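Local structure of Serine/threonine-protein kinase Tel1 (Chaetomium thermophilum, 6SKY) at residues 1870-1878 against 1887-1895; 2015-2026 against 2036-2047. The protein phosphorylates serine and threonine residues of other proteins using ATP and probably acts as a sensor that starts checkpoint signalling after DNA damage. All coordinates share one frame; numbering follows the deposited sequence.

Interaction 1. Residues 1870-1878 against 1887-1895; sequences NMASAAAAA and ALLFAELAA
With CG anti to the carbonyl carbon (chi1 -77°) and its chain bent at chi2 (-61°), Met1871 curls its sulfur toward the ring of Phe1890, whose own CG is also anti to its carbonyl carbon. The two side chains cross at about a right angle in a Met-aromatic contact: SD of Met1871 comes to 3.5 Å from CD1 of Phe1890, oblique to the ring. Ala1874 CB lies over one face of that ring, 4.2 Å from its centroid, as a CH-pi contact, and Ala1878 CB stands at the edge. Phe1890 is thus a knob in a hole formed by Met1871, Ala1874, Ala1875 and Ala1878. A serine here would probably leave this hole largely unfilled and the methionine sulfur without its aromatic partner. Small residues let the backbones approach: Ala1875 CB meets Phe1890 CB at 3.8 Å, and Ala1894 CB reaches Met1871 CB at 3.7 Å. No hydrogen bond joins the segments, and the axes approach to 8.0 Å. Asn1870 is the N-cap of helix 1871-1880: its OD1 accepts a weak capping bond from Ser1873 N and a second bond from Ser1873 OG. The pair forms an antiparallel helical hairpin of the FAT region; helix 1836-1849 packs on Phe1890 through Ile1843, Ile1846 and Leu1847, helix 1916-1923 meets Ala1887 and Ala1891, and Glu1892 forms a salt bridge with Arg2739 of helix 2732-2755.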
loop_
_atom_site.group_PDB
_atom_site.type_symbol
_atom_site.label_atom_id
_atom_site.label_comp_id
_atom_site.label_asym_id
_atom_site.label_seq_id
_atom_site.Cartn_x
_atom_site.Cartn_y
_atom_site.Cartn_z
ATOM N N ASN A 1870 -21.035 25.310 -37.494
ATOM C CA ASN A 1870 -21.479 24.359 -36.489
ATOM C C ASN A 1870 -20.244 23.869 -35.756
ATOM O O ASN A 1870 -19.449 23.112 -36.315
ATOM C CB ASN A 1870 -22.233 23.213 -37.146
ATOM C CG ASN A 1870 -22.913 22.322 -36.151
ATOM O OD1 ASN A 1870 -22.569 21.154 -36.012
ATOM N ND2 ASN A 1870 -23.888 22.867 -35.443
ATOM N N MET A 1871 -20.071 24.302 -34.510
ATOM C CA MET A 1871 -18.810 24.074 -33.821
ATOM C C MET A 1871 -18.596 22.618 -33.438
ATOM O O MET A 1871 -17.452 22.207 -33.245
ATOM C CB MET A 1871 -18.727 24.976 -32.600
ATOM C CG MET A 1871 -18.393 26.410 -32.934
ATOM S SD MET A 1871 -16.795 26.547 -33.744
ATOM C CE MET A 1871 -16.822 28.249 -34.269
ATOM N N ALA A 1872 -19.655 21.819 -33.356
ATOM C CA ALA A 1872 -19.473 20.390 -33.138
ATOM C C ALA A 1872 -18.892 19.718 -34.371
ATOM O O ALA A 1872 -18.001 18.865 -34.269
ATOM C CB ALA A 1872 -20.801 19.752 -32.756
ATOM N N SER A 1873 -19.376 20.105 -35.552
ATOM C CA SER A 1873 -18.824 19.577 -36.792
ATOM C C SER A 1873 -17.381 20.006 -36.976
ATOM O O SER A 1873 -16.542 19.212 -37.403
ATOM C CB SER A 1873 -19.670 20.037 -37.970
ATOM O OG SER A 1873 -21.029 19.748 -37.739
ATOM N N ALA A 1874 -17.073 21.263 -36.658
ATOM C CA ALA A 1874 -15.704 21.745 -36.760
ATOM C C ALA A 1874 -14.790 21.037 -35.773
ATOM O O ALA A 1874 -13.635 20.745 -36.094
ATOM C CB ALA A 1874 -15.665 23.251 -36.546
ATOM N N ALA A 1875 -15.287 20.742 -34.572
ATOM C CA ALA A 1875 -14.492 19.985 -33.610
ATOM C C ALA A 1875 -14.192 18.586 -34.122
ATOM O O ALA A 1875 -13.054 18.111 -34.037
ATOM C CB ALA A 1875 -15.221 19.914 -32.276
ATOM N N ALA A 1876 -15.207 17.900 -34.649
ATOM C CA ALA A 1876 -14.979 16.576 -35.220
ATOM C C ALA A 1876 -13.990 16.631 -36.379
ATOM O O ALA A 1876 -13.089 15.790 -36.481
ATOM C CB ALA A 1876 -16.303 15.976 -35.672
ATOM N N ALA A 1877 -14.136 17.625 -37.254
ATOM C CA ALA A 1877 -13.231 17.776 -38.385
ATOM C C ALA A 1877 -11.800 17.979 -37.926
ATOM O O ALA A 1877 -10.878 17.364 -38.462
ATOM C CB ALA A 1877 -13.678 18.943 -39.254
ATOM N N ALA A 1878 -11.589 18.847 -36.938
ATOM C CA ALA A 1878 -10.241 19.082 -36.443
ATOM C C ALA A 1878 -9.688 17.885 -35.693
ATOM O O ALA A 1878 -8.470 17.743 -35.591
ATOM C CB ALA A 1878 -10.216 20.317 -35.554
ATOM N N ALA A 1887 -9.290 21.324 -31.702
ATOM C CA ALA A 1887 -10.525 20.580 -31.502
ATOM C C ALA A 1887 -11.118 20.845 -30.130
ATOM O O ALA A 1887 -12.337 20.951 -29.986
ATOM C CB ALA A 1887 -10.269 19.093 -31.686
ATOM N N LEU A 1888 -10.273 20.956 -29.105
ATOM C CA LEU A 1888 -10.770 21.261 -27.770
ATOM C C LEU A 1888 -11.355 22.664 -27.699
ATOM O O LEU A 1888 -12.400 22.874 -27.075
ATOM C CB LEU A 1888 -9.650 21.094 -26.753
ATOM C CG LEU A 1888 -9.990 21.323 -25.288
ATOM C CD1 LEU A 1888 -11.121 20.441 -24.862
ATOM C CD2 LEU A 1888 -8.790 21.041 -24.462
ATOM N N LEU A 1889 -10.706 23.638 -28.331
ATOM C CA LEU A 1889 -11.276 24.979 -28.370
ATOM C C LEU A 1889 -12.635 24.989 -29.063
ATOM O O LEU A 1889 -13.580 25.633 -28.590
ATOM C CB LEU A 1889 -10.309 25.932 -29.056
ATOM C CG LEU A 1889 -10.775 27.364 -29.290
ATOM C CD1 LEU A 1889 -11.055 28.073 -28.003
ATOM C CD2 LEU A 1889 -9.729 28.096 -30.051
ATOM N N PHE A 1890 -12.760 24.277 -30.182
ATOM C CA PHE A 1890 -14.047 24.219 -30.866
ATOM C C PHE A 1890 -15.095 23.508 -30.026
ATOM O O PHE A 1890 -16.263 23.896 -30.033
ATOM C CB PHE A 1890 -13.901 23.525 -32.210
ATOM C CG PHE A 1890 -13.258 24.362 -33.256
ATOM C CD1 PHE A 1890 -13.418 25.720 -33.264
ATOM C CD2 PHE A 1890 -12.490 23.784 -34.236
ATOM C CE1 PHE A 1890 -12.824 26.482 -34.227
ATOM C CE2 PHE A 1890 -11.902 24.541 -35.198
ATOM C CZ PHE A 1890 -12.067 25.888 -35.195
ATOM N N ALA A 1891 -14.702 22.464 -29.300
ATOM C CA ALA A 1891 -15.651 21.759 -28.449
ATOM C C ALA A 1891 -16.162 22.651 -27.330
ATOM O O ALA A 1891 -17.335 22.578 -26.950
ATOM C CB ALA A 1891 -15.003 20.506 -27.877
ATOM N N GLU A 1892 -15.301 23.511 -26.795
ATOM C CA GLU A 1892 -15.750 24.437 -25.763
ATOM C C GLU A 1892 -16.680 25.501 -26.328
ATOM O O GLU A 1892 -17.677 25.859 -25.691
ATOM C CB GLU A 1892 -14.552 25.070 -25.084
ATOM C CG GLU A 1892 -13.669 24.042 -24.454
ATOM C CD GLU A 1892 -13.300 24.394 -23.050
ATOM O OE1 GLU A 1892 -13.665 25.501 -22.609
ATOM O OE2 GLU A 1892 -12.646 23.567 -22.383
ATOM N N LEU A 1893 -16.380 26.021 -27.518
ATOM C CA LEU A 1893 -17.311 26.952 -28.151
ATOM C C LEU A 1893 -18.662 26.294 -28.420
ATOM O O LEU A 1893 -19.713 26.919 -28.249
ATOM C CB LEU A 1893 -16.711 27.498 -29.440
ATOM C CG LEU A 1893 -15.419 28.285 -29.276
ATOM C CD1 LEU A 1893 -14.919 28.744 -30.607
ATOM C CD2 LEU A 1893 -15.649 29.456 -28.389
ATOM N N ALA A 1894 -18.658 25.024 -28.819
ATOM C CA ALA A 1894 -19.911 24.310 -29.024
ATOM C C ALA A 1894 -20.694 24.174 -27.726
ATOM O O ALA A 1894 -21.908 24.419 -27.685
ATOM C CB ALA A 1894 -19.630 22.935 -29.617
ATOM N N ALA A 1895 -20.018 23.759 -26.654
ATOM C CA ALA A 1895 -20.683 23.634 -25.362
ATOM C C ALA A 1895 -21.284 24.958 -24.922
ATOM O O ALA A 1895 -22.373 24.988 -24.343
ATOM C CB ALA A 1895 -19.703 23.117 -24.312
#

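Interaction 2. Residues 2015-2026 against 2036-2047; sequences FTTARKLEIWNL and AVTVYKAYQSMY
The Trp2024 indole lies against helix 2036-2047, with the backbone carbon of Tyr2043 over one face and CA of Glu2022 over the opposite one. Its CD1 sits above a face of the Tyr2047 ring, 3.4 Å from Tyr2047 CG, while Tyr2047 CB makes a CH-pi contact with the five-membered ring. Phe2015 carries Val2037 CG2 on one face and directs its edge toward the Tyr2040 face in an offset edge-to-face pair, planes at 67°. Tyr2040, its CG anti to the backbone N (chi1 -178°), extends across to Ala2018 and Trp2024; its hydroxyl accepts from Leu2026 N at 3.2 Å and is modelled doubtfully close to Ile2023 O, at the ring edge. The extended Gln2044 uses NE2 twice, giving a nearly straight bond of 2.8 Å to Trp2024 O, from above the carbonyl plane, and another of 3.2 Å to Leu2026 O. These bonds tie down the chain leaving the first helix. That helix ends in a Schellman motif (C-prime Glu2022), and Arg1970 of the second subunit binds Glu2022 O. Two helices at 31°, their loop held at its start by an aromatic cluster and Gln2044, are consistent with the alpha-solenoid character of the FAT domain.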
loop_
_atom_site.group_PDB
_atom_site.type_symbol
_atom_site.label_atom_id
_atom_site.label_comp_id
_atom_site.label_asym_id
_atom_site.label_seq_id
_atom_site.Cartn_x
_atom_site.Cartn_y
_atom_site.Cartn_z
ATOM N N PHE A 2015 10.128 -5.995 -31.673
ATOM C CA PHE A 2015 11.526 -5.605 -31.791
ATOM C C PHE A 2015 12.099 -5.007 -30.515
ATOM O O PHE A 2015 13.303 -5.149 -30.272
ATOM C CB PHE A 2015 11.682 -4.679 -32.986
ATOM C CG PHE A 2015 11.504 -5.388 -34.279
ATOM C CD1 PHE A 2015 12.570 -5.982 -34.900
ATOM C CD2 PHE A 2015 10.261 -5.528 -34.838
ATOM C CE1 PHE A 2015 12.404 -6.664 -36.062
ATOM C CE2 PHE A 2015 10.097 -6.211 -36.001
ATOM C CZ PHE A 2015 11.167 -6.778 -36.609
ATOM N N THR A 2016 11.268 -4.433 -29.648
ATOM C CA THR A 2016 11.732 -4.050 -28.323
ATOM C C THR A 2016 12.125 -5.271 -27.510
ATOM O O THR A 2016 13.175 -5.284 -26.860
ATOM C CB THR A 2016 10.650 -3.261 -27.600
ATOM O OG1 THR A 2016 10.324 -2.097 -28.358
ATOM C CG2 THR A 2016 11.135 -2.831 -26.256
ATOM N N THR A 2017 11.293 -6.312 -27.539
ATOM C CA THR A 2017 11.600 -7.531 -26.806
ATOM C C THR A 2017 12.828 -8.222 -27.369
ATOM O O THR A 2017 13.654 -8.743 -26.615
ATOM C CB THR A 2017 10.398 -8.460 -26.850
ATOM O OG1 THR A 2017 9.253 -7.774 -26.343
ATOM C CG2 THR A 2017 10.642 -9.674 -26.019
ATOM N N ALA A 2018 12.971 -8.235 -28.693
ATOM C CA ALA A 2018 14.146 -8.846 -29.294
ATOM C C ALA A 2018 15.413 -8.105 -28.912
ATOM O O ALA A 2018 16.459 -8.724 -28.718
ATOM C CB ALA A 2018 13.990 -8.888 -30.807
ATOM N N ARG A 2019 15.347 -6.777 -28.803
ATOM C CA ARG A 2019 16.534 -6.026 -28.413
ATOM C C ARG A 2019 16.855 -6.206 -26.936
ATOM O O ARG A 2019 18.026 -6.266 -26.557
ATOM C CB ARG A 2019 16.348 -4.555 -28.737
ATOM C CG ARG A 2019 17.547 -3.726 -28.406
ATOM C CD ARG A 2019 17.296 -2.265 -28.637
ATOM N NE ARG A 2019 16.112 -1.780 -27.949
ATOM C CZ ARG A 2019 16.053 -1.540 -26.650
ATOM N NH1 ARG A 2019 14.936 -1.097 -26.112
ATOM N NH2 ARG A 2019 17.102 -1.760 -25.890
ATOM N N LYS A 2020 15.835 -6.282 -26.085
ATOM C CA LYS A 2020 16.087 -6.450 -24.659
ATOM C C LYS A 2020 16.639 -7.830 -24.343
ATOM O O LYS A 2020 17.533 -7.963 -23.505
ATOM C CB LYS A 2020 14.813 -6.201 -23.868
ATOM C CG LYS A 2020 14.442 -4.759 -23.765
ATOM C CD LYS A 2020 13.111 -4.612 -23.091
ATOM C CE LYS A 2020 12.749 -3.161 -22.936
ATOM N NZ LYS A 2020 13.793 -2.457 -22.164
ATOM N N LEU A 2021 16.116 -8.872 -24.980
ATOM C CA LEU A 2021 16.646 -10.209 -24.755
ATOM C C LEU A 2021 17.866 -10.513 -25.604
ATOM O O LEU A 2021 18.471 -11.570 -25.422
ATOM C CB LEU A 2021 15.574 -11.255 -25.026
ATOM C CG LEU A 2021 14.410 -11.234 -24.048
ATOM C CD1 LEU A 2021 13.339 -12.185 -24.494
ATOM C CD2 LEU A 2021 14.900 -11.589 -22.674
ATOM N N GLU A 2022 18.228 -9.623 -26.524
ATOM C CA GLU A 2022 19.375 -9.782 -27.412
ATOM C C GLU A 2022 19.221 -11.000 -28.318
ATOM O O GLU A 2022 20.022 -11.928 -28.305
ATOM C CB GLU A 2022 20.668 -9.841 -26.611
ATOM C CG GLU A 2022 20.920 -8.579 -25.850
ATOM C CD GLU A 2022 22.307 -8.517 -25.290
ATOM O OE1 GLU A 2022 22.964 -9.571 -25.238
ATOM O OE2 GLU A 2022 22.747 -7.413 -24.908
ATOM N N ILE A 2023 18.167 -10.964 -29.117
ATOM C CA ILE A 2023 17.869 -11.971 -30.126
ATOM C C ILE A 2023 18.111 -11.305 -31.469
ATOM O O ILE A 2023 17.233 -10.624 -32.001
ATOM C CB ILE A 2023 16.432 -12.480 -30.009
ATOM C CG1 ILE A 2023 16.214 -13.146 -28.661
ATOM C CG2 ILE A 2023 16.111 -13.424 -31.127
ATOM C CD1 ILE A 2023 14.771 -13.304 -28.320
ATOM N N TRP A 2024 19.300 -11.492 -32.028
ATOM C CA TRP A 2024 19.753 -10.680 -33.141
ATOM C C TRP A 2024 19.525 -11.329 -34.495
ATOM O O TRP A 2024 20.212 -10.981 -35.456
ATOM C CB TRP A 2024 21.229 -10.348 -32.971
ATOM C CG TRP A 2024 21.563 -9.601 -31.734
ATOM C CD1 TRP A 2024 22.496 -9.936 -30.814
ATOM C CD2 TRP A 2024 20.978 -8.378 -31.284
ATOM N NE1 TRP A 2024 22.531 -9.008 -29.817
ATOM C CE2 TRP A 2024 21.605 -8.039 -30.084
ATOM C CE3 TRP A 2024 19.980 -7.543 -31.778
ATOM C CZ2 TRP A 2024 21.268 -6.909 -29.374
ATOM C CZ3 TRP A 2024 19.656 -6.432 -31.075
ATOM C CH2 TRP A 2024 20.294 -6.118 -29.889
ATOM N N ASN A 2025 18.569 -12.241 -34.609
ATOM C CA ASN A 2025 18.340 -12.952 -35.859
ATOM C C ASN A 2025 16.914 -12.787 -36.359
ATOM O O ASN A 2025 16.391 -13.660 -37.045
ATOM C CB ASN A 2025 18.685 -14.432 -35.714
ATOM C CG ASN A 2025 17.874 -15.123 -34.646
ATOM O OD1 ASN A 2025 16.650 -15.044 -34.624
ATOM N ND2 ASN A 2025 18.556 -15.813 -33.751
ATOM N N LEU A 2026 16.276 -11.700 -36.020
ATOM C CA LEU A 2026 14.976 -11.463 -36.612
ATOM C C LEU A 2026 15.142 -10.794 -37.971
ATOM O O LEU A 2026 16.006 -9.935 -38.145
ATOM C CB LEU A 2026 14.119 -10.578 -35.721
ATOM C CG LEU A 2026 13.660 -11.009 -34.331
ATOM C CD1 LEU A 2026 12.233 -10.571 -34.122
ATOM C CD2 LEU A 2026 13.792 -12.488 -34.121
ATOM N N ALA A 2036 11.475 1.172 -33.086
ATOM C CA ALA A 2036 12.061 -0.047 -32.555
ATOM C C ALA A 2036 12.788 -0.818 -33.637
ATOM O O ALA A 2036 13.853 -1.382 -33.389
ATOM C CB ALA A 2036 10.976 -0.900 -31.918
ATOM N N VAL A 2037 12.251 -0.813 -34.854
ATOM C CA VAL A 2037 12.894 -1.507 -35.962
ATOM C C VAL A 2037 14.191 -0.815 -36.353
ATOM O O VAL A 2037 15.194 -1.470 -36.639
ATOM C CB VAL A 2037 11.924 -1.610 -37.146
ATOM C CG1 VAL A 2037 12.549 -2.381 -38.260
ATOM C CG2 VAL A 2037 10.653 -2.272 -36.706
ATOM N N THR A 2038 14.196 0.516 -36.361
ATOM C CA THR A 2038 15.399 1.276 -36.677
ATOM C C THR A 2038 16.514 0.976 -35.689
ATOM O O THR A 2038 17.648 0.644 -36.072
ATOM C CB THR A 2038 15.068 2.764 -36.660
ATOM O OG1 THR A 2038 14.124 3.059 -37.689
ATOM C CG2 THR A 2038 16.301 3.588 -36.874
ATOM N N VAL A 2039 16.205 1.100 -34.404
ATOM C CA VAL A 2039 17.199 0.855 -33.370
ATOM C C VAL A 2039 17.658 -0.599 -33.401
ATOM O O VAL A 2039 18.852 -0.899 -33.247
ATOM C CB VAL A 2039 16.609 1.268 -32.012
ATOM C CG1 VAL A 2039 17.248 0.531 -30.906
ATOM C CG2 VAL A 2039 16.783 2.744 -31.819
ATOM N N TYR A 2040 16.726 -1.521 -33.643
ATOM C CA TYR A 2040 17.067 -2.931 -33.719
ATOM C C TYR A 2040 18.016 -3.213 -34.864
ATOM O O TYR A 2040 18.951 -3.997 -34.714
ATOM C CB TYR A 2040 15.803 -3.759 -33.880
ATOM C CG TYR A 2040 16.074 -5.231 -33.914
ATOM C CD1 TYR A 2040 16.418 -5.905 -32.768
ATOM C CD2 TYR A 2040 15.991 -5.946 -35.090
ATOM C CE1 TYR A 2040 16.672 -7.233 -32.787
ATOM C CE2 TYR A 2040 16.244 -7.281 -35.113
ATOM C CZ TYR A 2040 16.585 -7.917 -33.956
ATOM O OH TYR A 2040 16.839 -9.256 -33.959
ATOM N N LYS A 2041 17.776 -2.615 -36.029
ATOM C CA LYS A 2041 18.654 -2.856 -37.164
ATOM C C LYS A 2041 20.049 -2.334 -36.895
ATOM O O LYS A 2041 21.034 -2.976 -37.265
ATOM C CB LYS A 2041 18.084 -2.227 -38.425
ATOM C CG LYS A 2041 16.825 -2.892 -38.898
ATOM C CD LYS A 2041 16.689 -2.800 -40.388
ATOM C CE LYS A 2041 16.426 -1.391 -40.832
ATOM N NZ LYS A 2041 14.994 -1.048 -40.699
ATOM N N ALA A 2042 20.160 -1.187 -36.228
ATOM C CA ALA A 2042 21.486 -0.696 -35.860
ATOM C C ALA A 2042 22.214 -1.670 -34.937
ATOM O O ALA A 2042 23.387 -1.994 -35.160
ATOM C CB ALA A 2042 21.377 0.677 -35.211
ATOM N N TYR A 2043 21.539 -2.163 -33.898
ATOM C CA TYR A 2043 22.233 -3.064 -32.972
ATOM C C TYR A 2043 22.513 -4.425 -33.594
ATOM O O TYR A 2043 23.541 -5.043 -33.297
ATOM C CB TYR A 2043 21.441 -3.238 -31.681
ATOM C CG TYR A 2043 21.455 -2.013 -30.828
ATOM C CD1 TYR A 2043 22.635 -1.507 -30.342
ATOM C CD2 TYR A 2043 20.289 -1.355 -30.518
ATOM C CE1 TYR A 2043 22.648 -0.383 -29.580
ATOM C CE2 TYR A 2043 20.299 -0.236 -29.752
ATOM C CZ TYR A 2043 21.474 0.249 -29.290
ATOM O OH TYR A 2043 21.471 1.377 -28.521
ATOM N N GLN A 2044 21.614 -4.912 -34.442
ATOM C CA GLN A 2044 21.853 -6.154 -35.160
ATOM C C GLN A 2044 23.075 -6.035 -36.054
ATOM O O GLN A 2044 23.954 -6.900 -36.042
ATOM C CB GLN A 2044 20.620 -6.511 -35.976
ATOM C CG GLN A 2044 20.767 -7.735 -36.808
ATOM C CD GLN A 2044 19.507 -8.064 -37.541
ATOM O OE1 GLN A 2044 18.952 -7.233 -38.239
ATOM N NE2 GLN A 2044 19.040 -9.283 -37.383
ATOM N N SER A 2045 23.151 -4.964 -36.840
ATOM C CA SER A 2045 24.344 -4.727 -37.635
ATOM C C SER A 2045 25.582 -4.660 -36.764
ATOM O O SER A 2045 26.659 -5.081 -37.183
ATOM C CB SER A 2045 24.200 -3.439 -38.422
ATOM O OG SER A 2045 25.470 -2.994 -38.834
ATOM N N MET A 2046 25.458 -4.112 -35.559
ATOM C CA MET A 2046 26.594 -4.106 -34.644
ATOM C C MET A 2046 26.984 -5.516 -34.233
ATOM O O MET A 2046 28.158 -5.786 -33.968
ATOM C CB MET A 2046 26.263 -3.265 -33.418
ATOM C CG MET A 2046 27.434 -2.946 -32.543
ATOM S SD MET A 2046 26.914 -2.028 -31.099
ATOM C CE MET A 2046 28.487 -1.786 -30.300
ATOM N N TYR A 2047 26.021 -6.428 -34.180
ATOM C CA TYR A 2047 26.313 -7.812 -33.830
ATOM C C TYR A 2047 26.929 -8.569 -35.001
ATOM O O TYR A 2047 27.913 -9.293 -34.832
ATOM C CB TYR A 2047 25.032 -8.495 -33.361
ATOM C CG TYR A 2047 25.183 -9.936 -32.967
ATOM C CD1 TYR A 2047 25.871 -10.290 -31.822
ATOM C CD2 TYR A 2047 24.608 -10.942 -33.721
ATOM C CE1 TYR A 2047 26.001 -11.598 -31.456
ATOM C CE2 TYR A 2047 24.732 -12.252 -33.360
ATOM C CZ TYR A 2047 25.431 -12.575 -32.228
ATOM O OH TYR A 2047 25.557 -13.888 -31.862
#

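Both contacts are largely buried and lie in the FAT region, each with an exposed fringe (Ala1872 in interaction 1, Tyr2047 in interaction 2), but they hold different helix pairs, with nearest atoms about 26 Å apart. Interaction 1 joins antiparallel helices mainly through apolar side chains, with no hydrogen bond between the segments, alanines allowing close backbones around one aromatic knob. Interaction 2 joins helices running in roughly the same direction, farther apart at their axes, and fills the wider interval with several rings and with side-chain bonds to a loop's backbone. Their surroundings differ: segment 1887-1895 borders helix 2732-2755 of the kinase region, whereas the end of helix 2011-2021 in interaction 2 meets the second subunit.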